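Local coordinates for putative branched-chain amino acid ABC transporter (Chromobacterium violaceum, PDB 4PYR), which is a periplasmic-binding-protein-like LppC family lipoprotein, possibly an enzyme regulator, that can bind glutathione, at residues 76-87 against 94-103. Sequence-based numbering, arbitrary orientation.
Sequences APSVTVPTLALN and AANPKLYSLS. With GSH (glutathione), chain B.
The ring of Tyr100 presents its edge to the carbonyl of Thr83, with O lying near the ring plane 3.8 Å from CD2, while Pro82 CB approaches CE2 obliquely; the phenol OH is hydrogen-bonded to the backbone N of Gly270. Here 83-85 and 99-101 pair as neighbouring parallel strands of the five-stranded sheet of a periplasmic-binding-protein-like lobe, 99-101 at its margin. The flat amide of Asn96 uses both its ends: ND2 donates to Ala76 O, which sits 23° out of the amide plane, and at 3.1 Å to Val79 O, which lies in that plane, while OD1 accepts from Lys98 N in an Asx turn. With CG anti to the backbone N (chi1 -169°), the amide spans the bend between the 3-10 turn at 76-78 and Val79. Thr83 N reaches Lys98 O at 2.8 Å, Tyr100 N returns to Thr83 O, and Ala85 O takes Leu102 N. Leu99, on the face with Thr83 and Ala85, sends CD1 to Thr83 CG2 (3.9 Å) and CD2 to Ala76 CB. The strands lead to Leu86, Asn87 and Ser103 of the glutathione pocket; just before Ser103, Ser101 OG donates to Asn87 O at 2.8 Å from above the carbonyl plane.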
ATOM      1  N   ALA A  76       9.023 -19.637  -2.575  1.00 29.58           N
ATOM      2  CA  ALA A  76       8.645 -19.556  -4.014  1.00 29.50           C
ATOM      3  C   ALA A  76       8.767 -20.894  -4.811  1.00 29.96           C
ATOM      4  O   ALA A  76       7.820 -21.298  -5.510  1.00 36.41           O
ATOM      5  CB  ALA A  76       9.426 -18.441  -4.695  1.00 30.77           C
ATOM      6  N   PRO A  77       9.873 -21.616  -4.645  1.00 36.36           N
ATOM      7  CA  PRO A  77      10.006 -22.859  -5.473  1.00 38.83           C
ATOM      8  C   PRO A  77       8.972 -23.923  -5.129  1.00 43.28           C
ATOM      9  O   PRO A  77       8.664 -24.771  -5.971  1.00 45.64           O
ATOM     10  CB  PRO A  77      11.437 -23.388  -5.166  1.00 42.99           C
ATOM     11  CG  PRO A  77      12.161 -22.188  -4.633  1.00 42.38           C
ATOM     12  CD  PRO A  77      11.145 -21.304  -3.957  1.00 37.53           C
ATOM     13  N   SER A  78       8.445 -23.864  -3.905  1.00 40.85           N
ATOM     14  CA  SER A  78       7.477 -24.862  -3.422  1.00 43.50           C
ATOM     15  C   SER A  78       6.009 -24.467  -3.663  1.00 37.53           C
ATOM     16  O   SER A  78       5.079 -25.262  -3.417  1.00 39.75           O
ATOM     17  CB  SER A  78       7.758 -25.178  -1.933  1.00 43.56           C
ATOM     18  OG  SER A  78       9.123 -25.547  -1.793  1.00 43.71           O
ATOM     19  N   VAL A  79       5.807 -23.264  -4.189  1.00 37.48           N
ATOM     20  CA  VAL A  79       4.438 -22.730  -4.364  1.00 30.92           C
ATOM     21  C   VAL A  79       3.701 -23.541  -5.409  1.00 32.71           C
ATOM     22  O   VAL A  79       4.153 -23.693  -6.574  1.00 43.36           O
ATOM     23  CB  VAL A  79       4.411 -21.211  -4.667  1.00 31.96           C
ATOM     24  CG1 VAL A  79       3.052 -20.759  -5.207  1.00 34.33           C
ATOM     25  CG2 VAL A  79       4.736 -20.460  -3.378  1.00 31.35           C
ATOM     26  N   THR A  80       2.611 -24.149  -4.957  1.00 34.52           N
ATOM     27  CA  THR A  80       1.828 -25.025  -5.847  1.00 35.64           C
ATOM     28  C   THR A  80       0.338 -24.706  -5.908  1.00 26.72           C
ATOM     29  O   THR A  80      -0.360 -25.249  -6.746  1.00 35.91           O
ATOM     30  CB  THR A  80       1.932 -26.478  -5.416  1.00 33.81           C
ATOM     31  OG1 THR A  80       1.506 -26.568  -4.056  1.00 35.96           O
ATOM     32  CG2 THR A  80       3.363 -26.990  -5.584  1.00 44.32           C
ATOM     33  N   VAL A  81      -0.140 -23.855  -5.009  1.00 30.65           N
ATOM     34  CA  VAL A  81      -1.469 -23.281  -5.125  1.00 22.54           C
ATOM     35  C   VAL A  81      -1.329 -21.745  -5.178  1.00 27.16           C
ATOM     36  O   VAL A  81      -0.290 -21.200  -4.778  1.00 28.64           O
ATOM     37  CB  VAL A  81      -2.399 -23.688  -3.963  1.00 25.87           C
ATOM     38  CG1 VAL A  81      -2.511 -25.174  -3.860  1.00 26.59           C
ATOM     39  CG2 VAL A  81      -1.987 -23.044  -2.629  1.00 26.14           C
ATOM     40  N   PRO A  82      -2.329 -21.055  -5.745  1.00 26.57           N
ATOM     41  CA  PRO A  82      -2.233 -19.613  -5.828  1.00 22.49           C
ATOM     42  C   PRO A  82      -1.899 -19.056  -4.474  1.00 23.88           C
ATOM     43  O   PRO A  82      -2.572 -19.408  -3.503  1.00 21.52           O
ATOM     44  CB  PRO A  82      -3.607 -19.199  -6.330  1.00 24.49           C
ATOM     45  CG  PRO A  82      -4.127 -20.371  -7.058  1.00 25.97           C
ATOM     46  CD  PRO A  82      -3.618 -21.545  -6.260  1.00 28.28           C
ATOM     47  N   THR A  83      -0.848 -18.235  -4.414  1.00 22.37           N
ATOM     48  CA  THR A  83      -0.350 -17.759  -3.136  1.00 22.13           C
ATOM     49  C   THR A  83      -0.157 -16.270  -3.202  1.00 20.39           C
ATOM     50  O   THR A  83       0.514 -15.756  -4.084  1.00 23.23           O
ATOM     51  CB  THR A  83       0.945 -18.505  -2.811  1.00 23.61           C
ATOM     52  OG1 THR A  83       0.631 -19.885  -2.731  1.00 23.08           O
ATOM     53  CG2 THR A  83       1.547 -18.073  -1.522  1.00 23.44           C
ATOM     54  N   LEU A  84      -0.841 -15.593  -2.269  1.00 19.42           N
ATOM     55  CA  LEU A  84      -0.821 -14.141  -2.203  1.00 18.82           C
ATOM     56  C   LEU A  84       0.098 -13.705  -1.086  1.00 18.09           C
ATOM     57  O   LEU A  84      -0.333 -13.527   0.075  1.00 18.25           O
ATOM     58  CB  LEU A  84      -2.244 -13.600  -1.994  1.00 18.69           C
ATOM     59  CG  LEU A  84      -2.310 -12.099  -2.126  1.00 18.24           C
ATOM     60  CD1 LEU A  84      -2.107 -11.579  -3.528  1.00 20.10           C
ATOM     61  CD2 LEU A  84      -3.680 -11.698  -1.580  1.00 18.47           C
ATOM     62  N   ALA A  85       1.369 -13.511  -1.424  1.00 18.31           N
ATOM     63  CA  ALA A  85       2.311 -12.911  -0.480  1.00 19.81           C
ATOM     64  C   ALA A  85       1.963 -11.452  -0.189  1.00 20.03           C
ATOM     65  O   ALA A  85       1.401 -10.737  -1.008  1.00 19.11           O
ATOM     66  CB  ALA A  85       3.734 -13.044  -1.002  1.00 23.91           C
ATOM     67  N   LEU A  86       2.329 -11.006   1.019  1.00 19.78           N
ATOM     68  CA  LEU A  86       1.980  -9.656   1.424  1.00 20.73           C
ATOM     69  C   LEU A  86       3.200  -8.777   1.519  1.00 22.81           C
ATOM     70  O   LEU A  86       3.267  -7.849   2.327  1.00 26.52           O
ATOM     71  CB  LEU A  86       1.191  -9.697   2.740  1.00 20.87           C
ATOM     72  CG  LEU A  86      -0.150 -10.467   2.686  1.00 21.24           C
ATOM     73  CD1 LEU A  86      -0.857 -10.434   4.048  1.00 19.76           C
ATOM     74  CD2 LEU A  86      -1.058  -9.874   1.621  1.00 19.81           C
ATOM     75  N   ASN A  87       4.179  -9.097   0.687  1.00 23.61           N
ATOM     76  CA  ASN A  87       5.342  -8.255   0.461  1.00 24.20           C
ATOM     77  C   ASN A  87       5.763  -8.480  -0.980  1.00 27.75           C
ATOM     78  O   ASN A  87       5.238  -9.367  -1.635  1.00 27.77           O
ATOM     79  CB  ASN A  87       6.473  -8.567   1.469  1.00 26.98           C
ATOM     80  CG  ASN A  87       7.529  -7.488   1.472  1.00 30.93           C
ATOM     81  OD1 ASN A  87       8.333  -7.342   0.524  1.00 35.98           O
ATOM     82  ND2 ASN A  87       7.497  -6.686   2.491  1.00 35.22           N
ATOM     83  N   ALA A  94      12.394 -17.030  -6.667  1.00 50.46           N
ATOM     84  CA  ALA A  94      12.245 -17.829  -7.883  1.00 45.08           C
ATOM     85  C   ALA A  94      10.958 -17.438  -8.603  1.00 41.31           C
ATOM     86  O   ALA A  94       9.923 -17.245  -8.000  1.00 38.70           O
ATOM     87  CB  ALA A  94      12.225 -19.317  -7.552  1.00 51.60           C
ATOM     88  N   ALA A  95      11.062 -17.334  -9.929  1.00 43.87           N
ATOM     89  CA  ALA A  95       9.861 -17.123 -10.726  1.00 45.28           C
ATOM     90  C   ALA A  95       8.908 -18.307 -10.508  1.00 38.21           C
ATOM     91  O   ALA A  95       9.325 -19.483 -10.491  1.00 42.43           O
ATOM     92  CB  ALA A  95      10.194 -16.981 -12.185  1.00 42.54           C
ATOM     93  N   ASN A  96       7.636 -17.974 -10.384  1.00 40.56           N
ATOM     94  CA  ASN A  96       6.573 -18.947 -10.102  1.00 38.58           C
ATOM     95  C   ASN A  96       5.230 -18.303 -10.395  1.00 31.24           C
ATOM     96  O   ASN A  96       4.851 -17.327  -9.759  1.00 37.51           O
ATOM     97  CB  ASN A  96       6.617 -19.464  -8.666  1.00 34.22           C
ATOM     98  CG  ASN A  96       5.697 -20.661  -8.454  1.00 34.27           C
ATOM     99  OD1 ASN A  96       4.593 -20.718  -9.001  1.00 38.39           O
ATOM    100  ND2 ASN A  96       6.127 -21.596  -7.633  1.00 37.10           N
ATOM    101  N   PRO A  97       4.488 -18.844 -11.364  1.00 36.05           N
ATOM    102  CA  PRO A  97       3.327 -18.120 -11.864  1.00 33.93           C
ATOM    103  C   PRO A  97       2.117 -18.158 -10.974  1.00 31.87           C
ATOM    104  O   PRO A  97       1.158 -17.417 -11.226  1.00 35.06           O
ATOM    105  CB  PRO A  97       3.032 -18.817 -13.218  1.00 41.43           C
ATOM    106  CG  PRO A  97       3.580 -20.178 -13.039  1.00 39.90           C
ATOM    107  CD  PRO A  97       4.856 -19.949 -12.285  1.00 39.70           C
ATOM    108  N   LYS A  98       2.171 -18.971  -9.914  1.00 29.19           N
ATOM    109  CA  LYS A  98       1.121 -19.026  -8.919  1.00 30.26           C
ATOM    110  C   LYS A  98       1.413 -18.145  -7.722  1.00 26.39           C
ATOM    111  O   LYS A  98       0.601 -18.111  -6.830  1.00 27.47           O
ATOM    112  CB  LYS A  98       0.938 -20.447  -8.414  1.00 31.43           C
ATOM    113  CG  LYS A  98       0.439 -21.397  -9.477  1.00 35.23           C
ATOM    114  CD  LYS A  98       0.217 -22.753  -8.817  1.00 38.25           C
ATOM    115  CE  LYS A  98      -1.184 -23.279  -9.073  1.00 41.71           C
ATOM    116  NZ  LYS A  98      -1.153 -24.152 -10.264  1.00 47.99           N
ATOM    117  N   LEU A  99       2.560 -17.474  -7.725  1.00 29.55           N
ATOM    118  CA  LEU A  99       2.934 -16.569  -6.643  1.00 26.70           C
ATOM    119  C   LEU A  99       2.684 -15.123  -7.020  1.00 23.58           C
ATOM    120  O   LEU A  99       3.245 -14.608  -7.953  1.00 27.82           O
ATOM    121  CB  LEU A  99       4.411 -16.777  -6.267  1.00 28.94           C
ATOM    122  CG  LEU A  99       4.935 -15.935  -5.099  1.00 29.53           C
ATOM    123  CD1 LEU A  99       4.045 -16.123  -3.866  1.00 30.77           C
ATOM    124  CD2 LEU A  99       6.405 -16.210  -4.788  1.00 31.67           C
ATOM    125  N   TYR A 100       1.844 -14.458  -6.169  1.00 25.16           N
ATOM    126  CA  TYR A 100       1.377 -13.102  -6.428  1.00 24.26           C
ATOM    127  C   TYR A 100       1.704 -12.270  -5.178  1.00 21.94           C
ATOM    128  O   TYR A 100       2.062 -12.819  -4.144  1.00 21.67           O
ATOM    129  CB  TYR A 100      -0.162 -13.080  -6.632  1.00 24.26           C
ATOM    130  CG  TYR A 100      -0.636 -13.951  -7.792  1.00 26.25           C
ATOM    131  CD1 TYR A 100      -0.761 -13.415  -9.048  1.00 26.67           C
ATOM    132  CD2 TYR A 100      -0.991 -15.281  -7.589  1.00 24.53           C
ATOM    133  CE1 TYR A 100      -1.156 -14.212 -10.139  1.00 31.75           C
ATOM    134  CE2 TYR A 100      -1.410 -16.082  -8.657  1.00 29.98           C
ATOM    135  CZ  TYR A 100      -1.497 -15.539  -9.911  1.00 27.68           C
ATOM    136  OH  TYR A 100      -1.921 -16.326 -10.978  1.00 34.13           O
ATOM    137  N   SER A 101       1.601 -10.955  -5.313  1.00 22.98           N
ATOM    138  CA  SER A 101       1.868 -10.044  -4.180  1.00 24.90           C
ATOM    139  C   SER A 101       0.747  -9.025  -4.075  1.00 22.79           C
ATOM    140  O   SER A 101       0.277  -8.530  -5.074  1.00 22.25           O
ATOM    141  CB  SER A 101       3.202  -9.288  -4.379  1.00 28.54           C
ATOM    142  OG  SER A 101       3.390  -8.292  -3.373  1.00 37.14           O
ATOM    143  N   LEU A 102       0.354  -8.703  -2.839  1.00 20.95           N
ATOM    144  CA  LEU A 102      -0.423  -7.488  -2.540  1.00 21.80           C
ATOM    145  C   LEU A 102       0.285  -6.827  -1.371  1.00 20.26           C
ATOM    146  O   LEU A 102       0.486  -7.463  -0.379  1.00 21.26           O
ATOM    147  CB  LEU A 102      -1.849  -7.810  -2.120  1.00 21.02           C
ATOM    148  CG  LEU A 102      -2.708  -6.600  -1.696  1.00 21.12           C
ATOM    149  CD1 LEU A 102      -2.928  -5.593  -2.822  1.00 22.78           C
ATOM    150  CD2 LEU A 102      -4.047  -7.039  -1.163  1.00 21.49           C
ATOM    151  N   SER A 103       0.631  -5.570  -1.535  1.00 21.13           N
ATOM    152  CA  SER A 103       1.382  -4.852  -0.497  1.00 25.31           C
ATOM    153  C   SER A 103       1.055  -3.365  -0.548  1.00 24.71           C
ATOM    154  O   SER A 103       0.305  -2.907  -1.410  1.00 24.28           O
ATOM    155  CB  SER A 103       2.903  -5.084  -0.690  1.00 25.67           C
ATOM    156  OG  SER A 103       3.403  -4.335  -1.778  1.00 27.38           O
TER
HETATM  157  N1  GSH B 401      11.770  -2.962  -2.507  1.00 38.10           N
HETATM  158  CA1 GSH B 401      11.882  -1.960  -1.469  1.00 37.78           C
HETATM  159  C1  GSH B 401      13.054  -1.029  -1.699  1.00 36.28           C
HETATM  160  O11 GSH B 401      13.168  -0.396  -2.785  1.00 39.60           O
HETATM  161  O12 GSH B 401      13.878  -0.871  -0.767  1.00 45.47           O
HETATM  162  CB1 GSH B 401      12.005  -2.626  -0.093  1.00 36.77           C
HETATM  163  CG1 GSH B 401      10.858  -3.580   0.236  1.00 35.67           C
HETATM  164  CD1 GSH B 401       9.559  -2.840   0.336  1.00 36.57           C
HETATM  165  OE1 GSH B 401       9.517  -1.662   0.011  1.00 34.84           O
HETATM  166  N2  GSH B 401       8.525  -3.574   0.804  1.00 39.56           N
HETATM  167  CA2 GSH B 401       7.151  -3.092   1.004  1.00 40.65           C
HETATM  168  C2  GSH B 401       6.876  -2.965   2.472  1.00 44.59           C
HETATM  169  O2  GSH B 401       7.920  -2.654   3.054  1.00 47.15           O
HETATM  170  CB2 GSH B 401       6.180  -4.039   0.325  1.00 43.88           C
HETATM  171  SG2 GSH B 401       6.997  -4.907  -1.005  1.00 47.24           S
HETATM  172  N3  GSH B 401       5.667  -3.161   3.119  1.00 38.98           N
HETATM  173  CA3 GSH B 401       4.279  -3.370   2.607  1.00 40.09           C
HETATM  174  C3  GSH B 401       3.460  -4.490   3.255  1.00 42.73           C
HETATM  175  O31 GSH B 401       2.194  -4.394   3.347  1.00 36.61           O
HETATM  176  O32 GSH B 401       4.064  -5.490   3.692  1.00 36.41           O